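Local coordinates for protein phosphatase YwpJ (Bacillus subtilis, PDB 1NRW) that removes phosphate from phosphorylated five- and six-carbon sugars and nucleoside monophosphates in vitro and, less readily, from FMN, as a magnesium-dependent HAD-superfamily phosphatase, at residues 92-97 with 173-178; 187-192 with 198-203. All coordinates share one frame; numbering follows the deposited sequence.

Contact 1. Residues 92-97 with 173-178; sequences DILSWL and YNILGF
The amide nitrogen ND2 of Asn174 is gripped by two acceptors, Glu209 OE1 and the backbone O of Gly45, and the next residue, Ile175, turns to the opposite face of the strand to meet Ile93, Leu94 and Leu97 of the helix. Everything that passes between the two segments is apolar, and Ile175 is the strand's whole share of the side-chain contact. Its CG1 stands beside the backbone N and its CG2 anti to it (chi1 -62°), which puts CG2 on the side of Leu97 and sends CG1 with CD1 toward Ile93. Leu94 touches both branches, with CD2 lying 3.7 Å from Ile175 CG2 and 3.8 Å from Ile175 CD1. Leu97 comes to the first branch alone, CD1 to Ile175 CG2 at 3.7 Å, and Ile93 to the second, CG2 to Ile175 CD1 at 4.0 Å. All three helix side chains bear on this one branched side chain from the helix side. This is helix-on-sheet packing in the alpha/beta cap module expected of a Cof-family phosphatase: helix 87-99 lies over the mixed sheet, and the axes of 92-97 and 173-178 approach to 10.3 Å and diverge by 16°. Strand 172-178 is flanked by strands 103-108 and 207-212, and the same helix residues reach these too, Leu94 and Leu97 meeting Tyr104, Ile93 meeting Leu210. Leu176 and Phe178 point to the other face, where helix 118-132 covers them through Val124. Near the strand's end the backbones draw together, with Leu97 CA 7.1 Å from Gly177 CA. A CB modelled on Gly177 would lie just 3.4 Å from Leu97 CD2, a tight fit for any side chain there.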
ATOM      1  N   ASP A  92     -20.712  -7.040  -5.613  1.00 26.08           N
ATOM      2  CA  ASP A  92     -21.276  -5.816  -6.158  1.00 27.51           C
ATOM      3  C   ASP A  92     -20.197  -4.945  -6.801  1.00 26.25           C
ATOM      4  O   ASP A  92     -20.344  -4.484  -7.931  1.00 24.86           O
ATOM      5  CB  ASP A  92     -21.966  -5.041  -5.035  1.00 33.45           C
ATOM      6  CG  ASP A  92     -23.061  -4.132  -5.540  1.00 39.47           C
ATOM      7  OD1 ASP A  92     -22.769  -3.249  -6.376  1.00 42.72           O
ATOM      8  OD2 ASP A  92     -24.219  -4.306  -5.097  1.00 43.92           O
ATOM      9  N   ILE A  93     -19.113  -4.723  -6.066  1.00 23.67           N
ATOM     10  CA  ILE A  93     -18.009  -3.903  -6.549  1.00 21.81           C
ATOM     11  C   ILE A  93     -17.351  -4.477  -7.797  1.00 21.06           C
ATOM     12  O   ILE A  93     -17.145  -3.767  -8.783  1.00 20.50           O
ATOM     13  CB  ILE A  93     -16.926  -3.744  -5.455  1.00 21.96           C
ATOM     14  CG1 ILE A  93     -17.517  -3.007  -4.252  1.00 22.55           C
ATOM     15  CG2 ILE A  93     -15.727  -2.989  -6.010  1.00 21.28           C
ATOM     16  CD1 ILE A  93     -16.615  -2.985  -3.035  1.00 23.77           C
ATOM     17  N   LEU A  94     -17.015  -5.760  -7.755  1.00 21.33           N
ATOM     18  CA  LEU A  94     -16.357  -6.399  -8.886  1.00 21.04           C
ATOM     19  C   LEU A  94     -17.245  -6.469 -10.120  1.00 22.59           C
ATOM     20  O   LEU A  94     -16.770  -6.279 -11.241  1.00 22.12           O
ATOM     21  CB  LEU A  94     -15.872  -7.794  -8.484  1.00 19.63           C
ATOM     22  CG  LEU A  94     -14.844  -7.741  -7.344  1.00 20.83           C
ATOM     23  CD1 LEU A  94     -14.493  -9.142  -6.876  1.00 21.30           C
ATOM     24  CD2 LEU A  94     -13.593  -7.011  -7.825  1.00 19.80           C
ATOM     25  N   SER A  95     -18.533  -6.732  -9.924  1.00 23.62           N
ATOM     26  CA  SER A  95     -19.448  -6.799 -11.057  1.00 25.87           C
ATOM     27  C   SER A  95     -19.480  -5.437 -11.743  1.00 25.31           C
ATOM     28  O   SER A  95     -19.467  -5.351 -12.972  1.00 26.31           O
ATOM     29  CB  SER A  95     -20.857  -7.181 -10.592  1.00 26.68           C
ATOM     30  OG  SER A  95     -21.388  -6.204  -9.717  1.00 32.53           O
ATOM     31  N   TRP A  96     -19.510  -4.372 -10.945  1.00 24.27           N
ATOM     32  CA  TRP A  96     -19.540  -3.018 -11.490  1.00 24.07           C
ATOM     33  C   TRP A  96     -18.234  -2.666 -12.209  1.00 24.17           C
ATOM     34  O   TRP A  96     -18.254  -2.172 -13.339  1.00 24.30           O
ATOM     35  CB  TRP A  96     -19.800  -1.996 -10.376  1.00 24.59           C
ATOM     36  CG  TRP A  96     -19.981  -0.597 -10.900  1.00 25.34           C
ATOM     37  CD1 TRP A  96     -21.078  -0.098 -11.544  1.00 26.86           C
ATOM     38  CD2 TRP A  96     -19.011   0.461 -10.883  1.00 25.98           C
ATOM     39  NE1 TRP A  96     -20.850   1.203 -11.932  1.00 26.78           N
ATOM     40  CE2 TRP A  96     -19.591   1.571 -11.539  1.00 25.83           C
ATOM     41  CE3 TRP A  96     -17.709   0.579 -10.378  1.00 25.07           C
ATOM     42  CZ2 TRP A  96     -18.911   2.783 -11.707  1.00 25.98           C
ATOM     43  CZ3 TRP A  96     -17.032   1.789 -10.545  1.00 25.28           C
ATOM     44  CH2 TRP A  96     -17.638   2.872 -11.204  1.00 24.22           C
ATOM     45  N   LEU A  97     -17.098  -2.918 -11.559  1.00 21.82           N
ATOM     46  CA  LEU A  97     -15.805  -2.611 -12.165  1.00 20.98           C
ATOM     47  C   LEU A  97     -15.611  -3.333 -13.493  1.00 22.49           C
ATOM     48  O   LEU A  97     -15.149  -2.746 -14.469  1.00 22.67           O
ATOM     49  CB  LEU A  97     -14.660  -2.987 -11.217  1.00 20.85           C
ATOM     50  CG  LEU A  97     -14.527  -2.135  -9.953  1.00 20.42           C
ATOM     51  CD1 LEU A  97     -13.462  -2.725  -9.035  1.00 19.43           C
ATOM     52  CD2 LEU A  97     -14.174  -0.707 -10.343  1.00 21.39           C
ATOM     53  N   TYR A 173      -9.699  -8.790   0.562  1.00 15.78           N
ATOM     54  CA  TYR A 173      -9.091  -7.787   1.431  1.00 15.27           C
ATOM     55  C   TYR A 173      -9.052  -6.377   0.865  1.00 15.11           C
ATOM     56  O   TYR A 173      -9.350  -5.414   1.564  1.00 15.50           O
ATOM     57  CB  TYR A 173      -7.659  -8.193   1.786  1.00 15.98           C
ATOM     58  CG  TYR A 173      -7.533  -9.538   2.457  1.00 20.59           C
ATOM     59  CD1 TYR A 173      -8.344  -9.882   3.540  1.00 22.21           C
ATOM     60  CD2 TYR A 173      -6.588 -10.464   2.020  1.00 23.22           C
ATOM     61  CE1 TYR A 173      -8.214 -11.120   4.170  1.00 25.79           C
ATOM     62  CE2 TYR A 173      -6.449 -11.701   2.641  1.00 26.74           C
ATOM     63  CZ  TYR A 173      -7.265 -12.023   3.714  1.00 26.23           C
ATOM     64  OH  TYR A 173      -7.123 -13.246   4.328  1.00 31.27           O
ATOM     65  N   ASN A 174      -8.668  -6.253  -0.402  1.00 14.60           N
ATOM     66  CA  ASN A 174      -8.550  -4.940  -1.021  1.00 14.52           C
ATOM     67  C   ASN A 174      -8.811  -5.113  -2.509  1.00 13.59           C
ATOM     68  O   ASN A 174      -8.419  -6.121  -3.100  1.00 14.86           O
ATOM     69  CB  ASN A 174      -7.127  -4.403  -0.765  1.00 15.46           C
ATOM     70  CG  ASN A 174      -6.959  -2.929  -1.116  1.00 16.14           C
ATOM     71  OD1 ASN A 174      -7.886  -2.131  -0.993  1.00 17.11           O
ATOM     72  ND2 ASN A 174      -5.743  -2.558  -1.523  1.00 16.29           N
ATOM     73  N   ILE A 175      -9.503  -4.145  -3.096  1.00 13.49           N
ATOM     74  CA  ILE A 175      -9.809  -4.175  -4.519  1.00 12.95           C
ATOM     75  C   ILE A 175      -9.294  -2.895  -5.151  1.00 14.57           C
ATOM     76  O   ILE A 175      -9.687  -1.791  -4.756  1.00 14.78           O
ATOM     77  CB  ILE A 175     -11.329  -4.282  -4.775  1.00 14.52           C
ATOM     78  CG1 ILE A 175     -11.865  -5.585  -4.175  1.00 14.97           C
ATOM     79  CG2 ILE A 175     -11.609  -4.245  -6.280  1.00 16.19           C
ATOM     80  CD1 ILE A 175     -13.390  -5.709  -4.215  1.00 16.59           C
ATOM     81  N   LEU A 176      -8.399  -3.045  -6.120  1.00 13.95           N
ATOM     82  CA  LEU A 176      -7.840  -1.897  -6.824  1.00 13.82           C
ATOM     83  C   LEU A 176      -8.557  -1.740  -8.164  1.00 13.86           C
ATOM     84  O   LEU A 176      -8.740  -2.717  -8.889  1.00 15.38           O
ATOM     85  CB  LEU A 176      -6.334  -2.092  -7.053  1.00 15.37           C
ATOM     86  CG  LEU A 176      -5.574  -0.995  -7.818  1.00 16.14           C
ATOM     87  CD1 LEU A 176      -4.108  -1.018  -7.416  1.00 17.78           C
ATOM     88  CD2 LEU A 176      -5.726  -1.190  -9.331  1.00 16.89           C
ATOM     89  N   GLY A 177      -8.987  -0.516  -8.452  1.00 13.73           N
ATOM     90  CA  GLY A 177      -9.649  -0.200  -9.708  1.00 15.16           C
ATOM     91  C   GLY A 177      -8.767   0.789 -10.449  1.00 15.23           C
ATOM     92  O   GLY A 177      -8.195   1.684  -9.834  1.00 16.17           O
ATOM     93  N   PHE A 178      -8.664   0.646 -11.767  1.00 15.06           N
ATOM     94  CA  PHE A 178      -7.805   1.523 -12.560  1.00 15.94           C
ATOM     95  C   PHE A 178      -8.451   1.915 -13.880  1.00 16.85           C
ATOM     96  O   PHE A 178      -9.168   1.121 -14.488  1.00 15.85           O
ATOM     97  CB  PHE A 178      -6.485   0.790 -12.842  1.00 16.18           C
ATOM     98  CG  PHE A 178      -5.579   1.482 -13.832  1.00 16.94           C
ATOM     99  CD1 PHE A 178      -4.486   2.229 -13.394  1.00 17.09           C
ATOM    100  CD2 PHE A 178      -5.794   1.351 -15.203  1.00 17.14           C
ATOM    101  CE1 PHE A 178      -3.613   2.833 -14.307  1.00 16.76           C
ATOM    102  CE2 PHE A 178      -4.930   1.949 -16.130  1.00 16.79           C
ATOM    103  CZ  PHE A 178      -3.838   2.691 -15.679  1.00 18.41           C
TER

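Contact 2. Residues 187-192 with 198-203; sequences AGWKRY and LTLVSS
Trp189 lays its indole over Leu200, whose CD2 sits 3.7 Å from the centroid of the five-membered ring and 14° off its normal, a CH-pi contact squarely over the face. Leu200 gets there with CG anti to its backbone N (chi1 168°), while its CD1 reaches along to the six-membered ring, 4.0 Å from Trp189 CZ3. The far end of the indole extends to the backbone beyond, CZ3 standing 3.6 Å from Val201 O and meeting Ser202 CB obliquely; the Ser202 hydroxyl bonds to Asn207 O. With an alanine at Trp189, Leu200 would probably lose the cover over its methyl groups, leaving a gap between helix and strand. One turn later Tyr192 packs CD1 against Leu198 CD1 at 3.9 Å. Arg191 helps to hold its ring: CG lies above one face, offset toward the rim, and Arg191 NE gives a hydrogen bond of 3.1 Å to Tyr192 OH, which lies in the guanidinium plane. Arg191 also makes a cation-pi contact with Trp96. Val201 points away from the helix, and its side chain touches the phosphate-binding Asn243. Segment 187-192 of helix 182-192 runs roughly antiparallel to strand 198-201, at 152°, the two joined by a short loop: a helix folded back on the edge strand of the mixed sheet in an alpha/beta cap, consistent with a Cof-type HAD phosphatase.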
ATOM      1  N   ALA A 187     -16.041   8.937 -11.673  1.00 21.60           N
ATOM      2  CA  ALA A 187     -17.255   8.144 -11.503  1.00 21.94           C
ATOM      3  C   ALA A 187     -17.079   7.089 -10.412  1.00 22.13           C
ATOM      4  O   ALA A 187     -17.988   6.845  -9.616  1.00 21.67           O
ATOM      5  CB  ALA A 187     -17.635   7.473 -12.821  1.00 20.77           C
ATOM      6  N   GLY A 188     -15.908   6.458 -10.387  1.00 21.19           N
ATOM      7  CA  GLY A 188     -15.646   5.450  -9.378  1.00 20.65           C
ATOM      8  C   GLY A 188     -15.609   6.074  -7.999  1.00 21.19           C
ATOM      9  O   GLY A 188     -16.160   5.529  -7.042  1.00 20.09           O
ATOM     10  N   TRP A 189     -14.968   7.233  -7.897  1.00 21.02           N
ATOM     11  CA  TRP A 189     -14.850   7.925  -6.623  1.00 22.47           C
ATOM     12  C   TRP A 189     -16.224   8.351  -6.102  1.00 24.11           C
ATOM     13  O   TRP A 189     -16.542   8.148  -4.927  1.00 24.04           O
ATOM     14  CB  TRP A 189     -13.934   9.145  -6.775  1.00 22.79           C
ATOM     15  CG  TRP A 189     -13.337   9.603  -5.482  1.00 22.10           C
ATOM     16  CD1 TRP A 189     -13.868  10.507  -4.603  1.00 23.20           C
ATOM     17  CD2 TRP A 189     -12.118   9.139  -4.892  1.00 22.34           C
ATOM     18  NE1 TRP A 189     -13.054  10.632  -3.505  1.00 23.52           N
ATOM     19  CE2 TRP A 189     -11.973   9.802  -3.653  1.00 23.58           C
ATOM     20  CE3 TRP A 189     -11.134   8.221  -5.287  1.00 23.30           C
ATOM     21  CZ2 TRP A 189     -10.882   9.581  -2.807  1.00 22.38           C
ATOM     22  CZ3 TRP A 189     -10.050   7.999  -4.443  1.00 21.21           C
ATOM     23  CH2 TRP A 189      -9.935   8.676  -3.217  1.00 23.25           C
ATOM     24  N   LYS A 190     -17.039   8.929  -6.979  1.00 25.19           N
ATOM     25  CA  LYS A 190     -18.379   9.380  -6.597  1.00 27.45           C
ATOM     26  C   LYS A 190     -19.258   8.231  -6.117  1.00 26.00           C
ATOM     27  O   LYS A 190     -20.074   8.391  -5.205  1.00 24.75           O
ATOM     28  CB  LYS A 190     -19.078  10.058  -7.779  1.00 29.85           C
ATOM     29  CG  LYS A 190     -18.442  11.348  -8.253  1.00 36.30           C
ATOM     30  CD  LYS A 190     -19.221  11.923  -9.430  1.00 40.48           C
ATOM     31  CE  LYS A 190     -18.551  13.170  -9.992  1.00 43.41           C
ATOM     32  NZ  LYS A 190     -19.281  13.704 -11.176  1.00 45.02           N
ATOM     33  N   ARG A 191     -19.088   7.073  -6.741  1.00 25.12           N
ATOM     34  CA  ARG A 191     -19.877   5.897  -6.406  1.00 24.85           C
ATOM     35  C   ARG A 191     -19.628   5.332  -5.011  1.00 25.01           C
ATOM     36  O   ARG A 191     -20.557   4.849  -4.366  1.00 25.31           O
ATOM     37  CB  ARG A 191     -19.630   4.803  -7.452  1.00 25.33           C
ATOM     38  CG  ARG A 191     -20.489   3.557  -7.286  1.00 25.45           C
ATOM     39  CD  ARG A 191     -20.163   2.528  -8.362  1.00 28.02           C
ATOM     40  NE  ARG A 191     -20.951   1.306  -8.221  1.00 30.07           N
ATOM     41  CZ  ARG A 191     -22.234   1.199  -8.549  1.00 31.70           C
ATOM     42  NH1 ARG A 191     -22.882   2.243  -9.047  1.00 32.64           N
ATOM     43  NH2 ARG A 191     -22.871   0.048  -8.377  1.00 31.85           N
ATOM     44  N   TYR A 192     -18.388   5.409  -4.533  1.00 24.14           N
ATOM     45  CA  TYR A 192     -18.051   4.848  -3.227  1.00 24.76           C
ATOM     46  C   TYR A 192     -17.623   5.822  -2.135  1.00 24.19           C
ATOM     47  O   TYR A 192     -17.444   5.417  -0.987  1.00 25.26           O
ATOM     48  CB  TYR A 192     -16.957   3.793  -3.409  1.00 23.27           C
ATOM     49  CG  TYR A 192     -17.376   2.667  -4.322  1.00 24.65           C
ATOM     50  CD1 TYR A 192     -18.310   1.722  -3.904  1.00 24.85           C
ATOM     51  CD2 TYR A 192     -16.875   2.572  -5.619  1.00 23.78           C
ATOM     52  CE1 TYR A 192     -18.740   0.707  -4.757  1.00 25.95           C
ATOM     53  CE2 TYR A 192     -17.300   1.561  -6.481  1.00 24.28           C
ATOM     54  CZ  TYR A 192     -18.233   0.634  -6.042  1.00 25.39           C
ATOM     55  OH  TYR A 192     -18.662  -0.367  -6.883  1.00 26.73           O
ATOM     56  N   LEU A 198     -17.302   0.906   3.611  1.00 19.74           N
ATOM     57  CA  LEU A 198     -16.032   0.775   2.901  1.00 20.09           C
ATOM     58  C   LEU A 198     -15.049   1.903   3.168  1.00 19.82           C
ATOM     59  O   LEU A 198     -15.418   2.968   3.665  1.00 19.44           O
ATOM     60  CB  LEU A 198     -16.291   0.724   1.394  1.00 18.20           C
ATOM     61  CG  LEU A 198     -17.168  -0.402   0.843  1.00 19.61           C
ATOM     62  CD1 LEU A 198     -17.464  -0.140  -0.636  1.00 20.23           C
ATOM     63  CD2 LEU A 198     -16.466  -1.739   1.035  1.00 20.49           C
ATOM     64  N   THR A 199     -13.786   1.646   2.834  1.00 18.79           N
ATOM     65  CA  THR A 199     -12.721   2.634   2.948  1.00 16.99           C
ATOM     66  C   THR A 199     -12.294   2.884   1.496  1.00 17.34           C
ATOM     67  O   THR A 199     -11.982   1.939   0.765  1.00 16.48           O
ATOM     68  CB  THR A 199     -11.506   2.103   3.750  1.00 15.66           C
ATOM     69  OG1 THR A 199     -11.851   1.992   5.138  1.00 17.15           O
ATOM     70  CG2 THR A 199     -10.320   3.051   3.613  1.00 17.12           C
ATOM     71  N   LEU A 200     -12.319   4.144   1.073  1.00 14.86           N
ATOM     72  CA  LEU A 200     -11.934   4.506  -0.291  1.00 15.94           C
ATOM     73  C   LEU A 200     -10.677   5.367  -0.292  1.00 15.24           C
ATOM     74  O   LEU A 200     -10.638   6.425   0.339  1.00 14.94           O
ATOM     75  CB  LEU A 200     -13.069   5.273  -0.981  1.00 16.15           C
ATOM     76  CG  LEU A 200     -12.716   5.962  -2.313  1.00 17.45           C
ATOM     77  CD1 LEU A 200     -12.375   4.918  -3.368  1.00 16.72           C
ATOM     78  CD2 LEU A 200     -13.889   6.818  -2.778  1.00 18.82           C
ATOM     79  N   VAL A 201      -9.649   4.905  -0.999  1.00 14.80           N
ATOM     80  CA  VAL A 201      -8.391   5.640  -1.104  1.00 15.15           C
ATOM     81  C   VAL A 201      -7.815   5.489  -2.511  1.00 15.76           C
ATOM     82  O   VAL A 201      -8.448   4.909  -3.395  1.00 15.23           O
ATOM     83  CB  VAL A 201      -7.328   5.129  -0.088  1.00 15.93           C
ATOM     84  CG1 VAL A 201      -7.839   5.300   1.332  1.00 16.18           C
ATOM     85  CG2 VAL A 201      -6.982   3.670  -0.372  1.00 15.04           C
ATOM     86  N   SER A 202      -6.618   6.033  -2.710  1.00 17.04           N
ATOM     87  CA  SER A 202      -5.920   5.940  -3.986  1.00 16.72           C
ATOM     88  C   SER A 202      -4.430   5.843  -3.687  1.00 16.67           C
ATOM     89  O   SER A 202      -3.949   6.450  -2.721  1.00 18.69           O
ATOM     90  CB  SER A 202      -6.197   7.174  -4.853  1.00 18.32           C
ATOM     91  OG  SER A 202      -5.374   7.178  -6.012  1.00 17.53           O
ATOM     92  N   SER A 203      -3.703   5.073  -4.495  1.00 15.40           N
ATOM     93  CA  SER A 203      -2.263   4.918  -4.310  1.00 16.33           C
ATOM     94  C   SER A 203      -1.500   5.386  -5.550  1.00 16.14           C
ATOM     95  O   SER A 203      -0.275   5.270  -5.611  1.00 15.93           O
ATOM     96  CB  SER A 203      -1.909   3.456  -4.023  1.00 15.69           C
ATOM     97  OG  SER A 203      -2.244   2.620  -5.120  1.00 15.48           O
TER

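In the fold
Both contacts lay a helix on the same face of the six-stranded sheet, contact 1 over the inner strand 172-178 and contact 2 over the edge strand 198-201, with strand 207-212 between them. Leu210 of that strand meets Ile93, Tyr192 and Leu200, so the two contacts join in one apolar layer. Contact 1 is fully buried and purely aliphatic; contact 2, partly buried, relies on aromatic rings. The helices also touch directly: Trp96 CE2 is 3.4 Å from Arg191 CD, and Ile93 CA 3.6 Å from Tyr192 OH. Along the chain, strand 172-178 leads into helix 182-192, so contact 1 closes before contact 2 opens.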